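Local coordinates for PhnB-like domain-containing protein (Pseudomonas aeruginosa, PDB 1U69), which is of uncharacterised function but, as a PhnB-like member of the glyoxalase/bleomycin-resistance fold group, is a potential drug-resistance protein, at the interface of chains A and B. Residues are numbered along the deposited sequence; one frame, centred on the assembly and turned at random. Chains: chain A/B, hypothetical protein.

Contact 1: the interface of chains A and B. Residues chain A 58-59, 61, 80, 82; chain B 6-7, 9.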
ATOM      1  N   VAL A  58     -11.317   2.242  -3.161  1.00  9.03           N
ATOM      2  CA  VAL A  58     -11.213   1.100  -4.068  1.00  9.61           C
ATOM      3  C   VAL A  58      -9.873   0.393  -3.931  1.00  9.10           C
ATOM      4  O   VAL A  58      -8.850   0.929  -4.298  1.00  8.37           O
ATOM      5  CB  VAL A  58     -11.471   1.466  -5.572  1.00 10.47           C
ATOM      6  CG1 VAL A  58     -12.931   1.738  -5.784  1.00 12.77           C
ATOM      7  CG2 VAL A  58     -10.661   2.655  -6.035  1.00 12.50           C
HETATM    8  N   MSE A  59      -9.889  -0.797  -3.345  1.00  9.17           N
HETATM    9  CA  MSE A  59      -8.695  -1.632  -3.252  1.00  8.74           C
HETATM   10  C   MSE A  59      -7.478  -0.871  -2.694  1.00  9.10           C
HETATM   11  O   MSE A  59      -6.384  -0.930  -3.261  1.00  9.55           O
HETATM   12  CB  MSE A  59      -8.387  -2.232  -4.626  1.00  8.60           C
HETATM   13  CG  MSE A  59      -9.436  -3.230  -5.080  1.00 10.60           C
HETATM   14 SE   MSE A  59      -9.256  -3.713  -6.943  1.00 16.09          SE
HETATM   15  CE  MSE A  59      -9.973  -2.078  -7.819  1.00 15.17           C
ATOM     16  N   ILE A  61      -7.176   2.430  -2.167  1.00  8.56           N
ATOM     17  CA  ILE A  61      -7.034   3.806  -2.637  1.00  8.00           C
ATOM     18  C   ILE A  61      -8.206   4.664  -2.157  1.00  7.91           C
ATOM     19  O   ILE A  61      -9.365   4.391  -2.510  1.00  7.09           O
ATOM     20  CB  ILE A  61      -6.971   3.871  -4.195  1.00  8.21           C
ATOM     21  CG1 ILE A  61      -5.839   3.006  -4.747  1.00  9.85           C
ATOM     22  CG2 ILE A  61      -6.805   5.303  -4.656  1.00  8.20           C
ATOM     23  CD1 ILE A  61      -4.484   3.344  -4.250  1.00  9.15           C
ATOM     24  N   PHE A  80      -6.671   3.622 -13.409  1.00  6.04           N
ATOM     25  CA  PHE A  80      -6.414   2.694 -12.296  1.00  6.86           C
ATOM     26  C   PHE A  80      -5.843   1.433 -12.931  1.00  7.44           C
ATOM     27  O   PHE A  80      -6.429   0.919 -13.857  1.00  9.33           O
ATOM     28  CB  PHE A  80      -7.705   2.301 -11.584  1.00  7.58           C
ATOM     29  CG  PHE A  80      -8.308   3.363 -10.714  1.00  7.36           C
ATOM     30  CD1 PHE A  80      -7.694   3.741  -9.524  1.00 10.15           C
ATOM     31  CD2 PHE A  80      -9.547   3.907 -11.024  1.00  8.75           C
ATOM     32  CE1 PHE A  80      -8.285   4.690  -8.697  1.00  9.90           C
ATOM     33  CE2 PHE A  80     -10.142   4.853 -10.195  1.00 10.77           C
ATOM     34  CZ  PHE A  80      -9.517   5.239  -9.042  1.00 10.29           C
ATOM     35  N   VAL A  82      -5.252  -2.367 -12.029  1.00  7.52           N
ATOM     36  CA  VAL A  82      -5.671  -3.359 -11.061  1.00  7.50           C
ATOM     37  C   VAL A  82      -4.929  -4.648 -11.362  1.00  7.67           C
ATOM     38  O   VAL A  82      -5.008  -5.176 -12.466  1.00  8.41           O
ATOM     39  CB  VAL A  82      -7.198  -3.612 -11.138  1.00  8.08           C
ATOM     40  CG1 VAL A  82      -7.601  -4.703 -10.157  1.00  8.24           C
ATOM     41  CG2 VAL A  82      -7.981  -2.313 -10.887  1.00  8.76           C
TER
ATOM     42  N   LYS B   6      -2.444  -3.790  -5.104  1.00  8.68           N
ATOM     43  CA  LYS B   6      -3.612  -4.256  -5.856  1.00  7.64           C
ATOM     44  C   LYS B   6      -4.095  -3.224  -6.887  1.00  7.13           C
ATOM     45  O   LYS B   6      -4.495  -3.584  -7.991  1.00  6.64           O
ATOM     46  CB  LYS B   6      -4.746  -4.575  -4.874  1.00  7.87           C
ATOM     47  CG  LYS B   6      -6.017  -5.112  -5.514  1.00  8.45           C
ATOM     48  CD  LYS B   6      -5.776  -6.464  -6.114  1.00  9.45           C
ATOM     49  CE  LYS B   6      -7.071  -7.156  -6.546  1.00 10.27           C
ATOM     50  NZ  LYS B   6      -6.748  -8.454  -7.174  1.00  8.35           N
ATOM     51  N   ASN B   7      -4.072  -1.949  -6.519  1.00  6.12           N
ATOM     52  CA  ASN B   7      -4.622  -0.895  -7.349  1.00  5.83           C
ATOM     53  C   ASN B   7      -3.598   0.223  -7.354  1.00  5.82           C
ATOM     54  O   ASN B   7      -3.195   0.705  -6.301  1.00  5.64           O
ATOM     55  CB  ASN B   7      -5.969  -0.415  -6.782  1.00  5.76           C
ATOM     56  CG  ASN B   7      -6.709   0.503  -7.724  1.00  6.14           C
ATOM     57  OD1 ASN B   7      -6.330   0.628  -8.894  1.00  7.17           O
ATOM     58  ND2 ASN B   7      -7.758   1.186  -7.219  1.00  5.73           N
ATOM     59  N   ILE B   9      -2.303   3.940  -9.236  1.00  6.03           N
ATOM     60  CA  ILE B   9      -2.666   5.110 -10.030  1.00  5.91           C
ATOM     61  C   ILE B   9      -1.656   5.288 -11.158  1.00  6.19           C
ATOM     62  O   ILE B   9      -0.472   5.518 -10.896  1.00  6.53           O
ATOM     63  CB  ILE B   9      -2.691   6.374  -9.128  1.00  6.47           C
ATOM     64  CG1 ILE B   9      -3.810   6.277  -8.101  1.00  8.90           C
ATOM     65  CG2 ILE B   9      -2.746   7.665  -9.942  1.00  7.60           C
ATOM     66  CD1 ILE B   9      -5.216   6.161  -8.659  1.00 14.01           C
TER
HETATM   67  O   HOH W   1      -3.635  -0.363  -3.807  1.00 14.84           O
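A:Met59 and B:Asn7 are joined through water 1, which bonds to the backbone carbonyl O of A:Met59 at 2.9 Å and to both the backbone N and O of B:Asn7, the latter at 2.7 Å. The proteins are PhnB-like members of the vicinal-oxygen-chelate (glyoxalase/bleomycin-resistance) group, and here, in what may be the dimer, the first strand of chain B, 7-13, adds antiparallel to strand 78-84 of chain A, with bridges pairing B:Asn7 with A:Val82 and B:Ile9 with A:Phe80. B:Asn7 also gives its side-chain amide nitrogen ND2 to the backbone carbonyl O of A:Val58, a hydrogen bond of 3.1 Å that is nearly straight at the hydrogen (172°). The acceptor lies in the plane of the amide, whereas ND2 stands well above the carbonyl plane and not on a lone pair. CG of B:Asn7 points away from its own backbone N (chi1 -170°), which carries the amide across to the end of strand 51-58 and the turn leading into strand 61-67. The amide is walled in by carbon: CG2 of A:Val58 and CG1 of A:Ile61 come up to ND2, and the OD1/ND2 end of the amide rests over the CD1 rim of the A:Phe80 ring face, the two planes tilted 46° apart and CD1 lying 3.4 Å from ND2. This packing probably limits rotation of the amide. A:Met59, a selenomethionine, crosses B:Asn7 at about a right angle, CB to CB 3.7 Å. Its chain bends at chi3, bringing CE near the amide, while SE rests 3.8 Å from CG of B:Lys6; the contact with the lysine is made by its aliphatic stem. Further along the strand, the CD1 methyl of B:Ile9 lies beside the A:Phe80 ring, 3.4 Å from CE1, the two side chains pointing the same way.

Contact 2: the interface of chains A and B. Residues chain A 9, 61, 78, 80; chain B 9, 61, 78, 80.
A:Phe78 and B:Phe78 stack face on face across the two-fold axis, ring centres 4.5 Å apart and planes only 10° from parallel. The rings are slipped, so CD1 of each sits over the rim of the other, 3.4 Å from its counterpart CD1. In both copies CG is anti to the backbone N, and the two side chains cross at about a right angle although their rings are nearly parallel. These are the opening residues of the two 78-84 strands, which line the apolar middle of the interface between two vicinal-oxygen-chelate chains; the pair may be the biological unit. The edges of the stacked rings are closed by aliphatic groups: CD1 of B:Ile9 lies in the plane of the A:Phe78 ring, 3.5 Å from CE1, and CG2 of A:Ile9 takes the corresponding edge of B:Phe78 at 3.8 Å from CE1. Aliphatic packing fills the middle, where A:Ile9 and B:Ile9 reach toward each other tip to tip, CG1 of the first 3.6 Å from CD1 of the second. Their outer torsions differ, chi2 being 48° in A:Ile9 and -60° in B:Ile9, so this part of the core departs from exact symmetry. The A:Ile9 torsion sends CD1 toward B:Ile61, whose CD1 is 3.9 Å away, whereas CD1 of B:Ile9 is directed toward the aromatic rings of chain A. Backbone pairing brings the groups together, A:Ile9 bridging antiparallel to B:Phe80. Within each chain, the aromatic residues support one another: CZ of A:Phe78 stands over the centre of the A:Phe80 ring, and CZ of B:Phe78 lies over the centre of the B:Phe80 ring, 3.6 Å above its plane.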
ATOM      1  N   ILE A   9      -7.719  10.532  -4.293  1.00  8.07           N
ATOM      2  CA  ILE A   9      -7.911  10.559  -5.745  1.00  7.09           C
ATOM      3  C   ILE A   9      -9.292  11.149  -6.012  1.00  7.04           C
ATOM      4  O   ILE A   9     -10.276  10.535  -5.635  1.00  6.68           O
ATOM      5  CB  ILE A   9      -7.790   9.121  -6.327  1.00  7.54           C
ATOM      6  CG1 ILE A   9      -6.337   8.627  -6.347  1.00  9.16           C
ATOM      7  CG2 ILE A   9      -8.318   9.052  -7.783  1.00  8.94           C
ATOM      8  CD1 ILE A   9      -5.544   8.791  -5.101  1.00 11.59           C
ATOM      9  N   ILE A  61      -7.176   2.430  -2.167  1.00  8.56           N
ATOM     10  CA  ILE A  61      -7.034   3.806  -2.637  1.00  8.00           C
ATOM     11  C   ILE A  61      -8.206   4.664  -2.157  1.00  7.91           C
ATOM     12  O   ILE A  61      -9.365   4.391  -2.510  1.00  7.09           O
ATOM     13  CB  ILE A  61      -6.971   3.871  -4.195  1.00  8.21           C
ATOM     14  CG1 ILE A  61      -5.839   3.006  -4.747  1.00  9.85           C
ATOM     15  CG2 ILE A  61      -6.805   5.303  -4.656  1.00  8.20           C
ATOM     16  CD1 ILE A  61      -4.484   3.344  -4.250  1.00  9.15           C
ATOM     17  N   PHE A  78      -5.139   9.455 -17.164  1.00  7.01           N
ATOM     18  CA  PHE A  78      -5.267   8.794 -15.859  1.00  6.40           C
ATOM     19  C   PHE A  78      -5.911   7.438 -16.030  1.00  6.52           C
ATOM     20  O   PHE A  78      -6.878   7.299 -16.792  1.00  6.55           O
ATOM     21  CB  PHE A  78      -6.126   9.615 -14.901  1.00  7.31           C
ATOM     22  CG  PHE A  78      -6.615   8.827 -13.721  1.00  7.48           C
ATOM     23  CD1 PHE A  78      -5.821   8.651 -12.618  1.00 10.60           C
ATOM     24  CD2 PHE A  78      -7.867   8.233 -13.727  1.00  7.17           C
ATOM     25  CE1 PHE A  78      -6.281   7.904 -11.530  1.00 10.04           C
ATOM     26  CE2 PHE A  78      -8.307   7.476 -12.676  1.00  8.49           C
ATOM     27  CZ  PHE A  78      -7.524   7.312 -11.573  1.00  8.09           C
ATOM     28  N   PHE A  80      -6.671   3.622 -13.409  1.00  6.04           N
ATOM     29  CA  PHE A  80      -6.414   2.694 -12.296  1.00  6.86           C
ATOM     30  C   PHE A  80      -5.843   1.433 -12.931  1.00  7.44           C
ATOM     31  O   PHE A  80      -6.429   0.919 -13.857  1.00  9.33           O
ATOM     32  CB  PHE A  80      -7.705   2.301 -11.584  1.00  7.58           C
ATOM     33  CG  PHE A  80      -8.308   3.363 -10.714  1.00  7.36           C
ATOM     34  CD1 PHE A  80      -7.694   3.741  -9.524  1.00 10.15           C
ATOM     35  CD2 PHE A  80      -9.547   3.907 -11.024  1.00  8.75           C
ATOM     36  CE1 PHE A  80      -8.285   4.690  -8.697  1.00  9.90           C
ATOM     37  CE2 PHE A  80     -10.142   4.853 -10.195  1.00 10.77           C
ATOM     38  CZ  PHE A  80      -9.517   5.239  -9.042  1.00 10.29           C
TER
ATOM     39  N   ILE B   9      -2.303   3.940  -9.236  1.00  6.03           N
ATOM     40  CA  ILE B   9      -2.666   5.110 -10.030  1.00  5.91           C
ATOM     41  C   ILE B   9      -1.656   5.288 -11.158  1.00  6.19           C
ATOM     42  O   ILE B   9      -0.472   5.518 -10.896  1.00  6.53           O
ATOM     43  CB  ILE B   9      -2.691   6.374  -9.128  1.00  6.47           C
ATOM     44  CG1 ILE B   9      -3.810   6.277  -8.101  1.00  8.90           C
ATOM     45  CG2 ILE B   9      -2.746   7.665  -9.942  1.00  7.60           C
ATOM     46  CD1 ILE B   9      -5.216   6.161  -8.659  1.00 14.01           C
ATOM     47  N   ILE B  61       0.071   6.862  -1.752  1.00  5.48           N
ATOM     48  CA  ILE B  61      -0.615   6.308  -2.924  1.00  6.12           C
ATOM     49  C   ILE B  61       0.408   5.706  -3.890  1.00  5.41           C
ATOM     50  O   ILE B  61       1.309   6.396  -4.333  1.00  5.05           O
ATOM     51  CB  ILE B  61      -1.407   7.400  -3.668  1.00  6.15           C
ATOM     52  CG1 ILE B  61      -2.434   8.098  -2.764  1.00  8.03           C
ATOM     53  CG2 ILE B  61      -2.087   6.840  -4.924  1.00  6.34           C
ATOM     54  CD1 ILE B  61      -3.468   7.204  -2.175  1.00  9.32           C
ATOM     55  N   PHE B  78      -9.354  14.281 -13.426  1.00  6.35           N
ATOM     56  CA  PHE B  78      -8.583  13.650 -12.352  1.00  6.02           C
ATOM     57  C   PHE B  78      -7.814  14.712 -11.579  1.00  5.48           C
ATOM     58  O   PHE B  78      -7.240  15.597 -12.174  1.00  5.85           O
ATOM     59  CB  PHE B  78      -7.584  12.625 -12.898  1.00  5.99           C
ATOM     60  CG  PHE B  78      -6.504  12.267 -11.884  1.00  6.40           C
ATOM     61  CD1 PHE B  78      -6.804  11.429 -10.832  1.00  8.70           C
ATOM     62  CD2 PHE B  78      -5.233  12.822 -11.938  1.00  8.30           C
ATOM     63  CE1 PHE B  78      -5.842  11.119  -9.870  1.00  8.94           C
ATOM     64  CE2 PHE B  78      -4.279  12.521 -10.971  1.00  6.49           C
ATOM     65  CZ  PHE B  78      -4.582  11.668  -9.944  1.00  8.18           C
ATOM     66  N   PHE B  80      -5.369  15.065  -7.628  1.00  5.57           N
ATOM     67  CA  PHE B  80      -4.983  14.660  -6.287  1.00  5.98           C
ATOM     68  C   PHE B  80      -5.463  15.756  -5.322  1.00  6.13           C
ATOM     69  O   PHE B  80      -5.072  16.906  -5.486  1.00  7.13           O
ATOM     70  CB  PHE B  80      -3.473  14.562  -6.156  1.00  6.13           C
ATOM     71  CG  PHE B  80      -2.838  13.330  -6.764  1.00  6.50           C
ATOM     72  CD1 PHE B  80      -3.168  12.052  -6.332  1.00  7.15           C
ATOM     73  CD2 PHE B  80      -1.838  13.473  -7.736  1.00  8.75           C
ATOM     74  CE1 PHE B  80      -2.502  10.931  -6.862  1.00  8.53           C
ATOM     75  CE2 PHE B  80      -1.177  12.359  -8.244  1.00  6.81           C
ATOM     76  CZ  PHE B  80      -1.525  11.099  -7.815  1.00  9.32           C
TER

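The C-alpha centres of contact 1 and contact 2 are about 8 Å apart, and the two share A:Ile61, A:Phe80 and B:Ile9, making them neighbouring parts of one continuous interface. Strand 7-13 of chain B and strand 78-84 of chain A run through both. Contact 1 is the more polar flank and recurs with the chains exchanged; contact 2 is the apolar centre where the two halves meet. Two-fold symmetry thus places a copy of the flank on either side of the core. The deposited assembly holds four chains, and this pairing may be its dimeric building block.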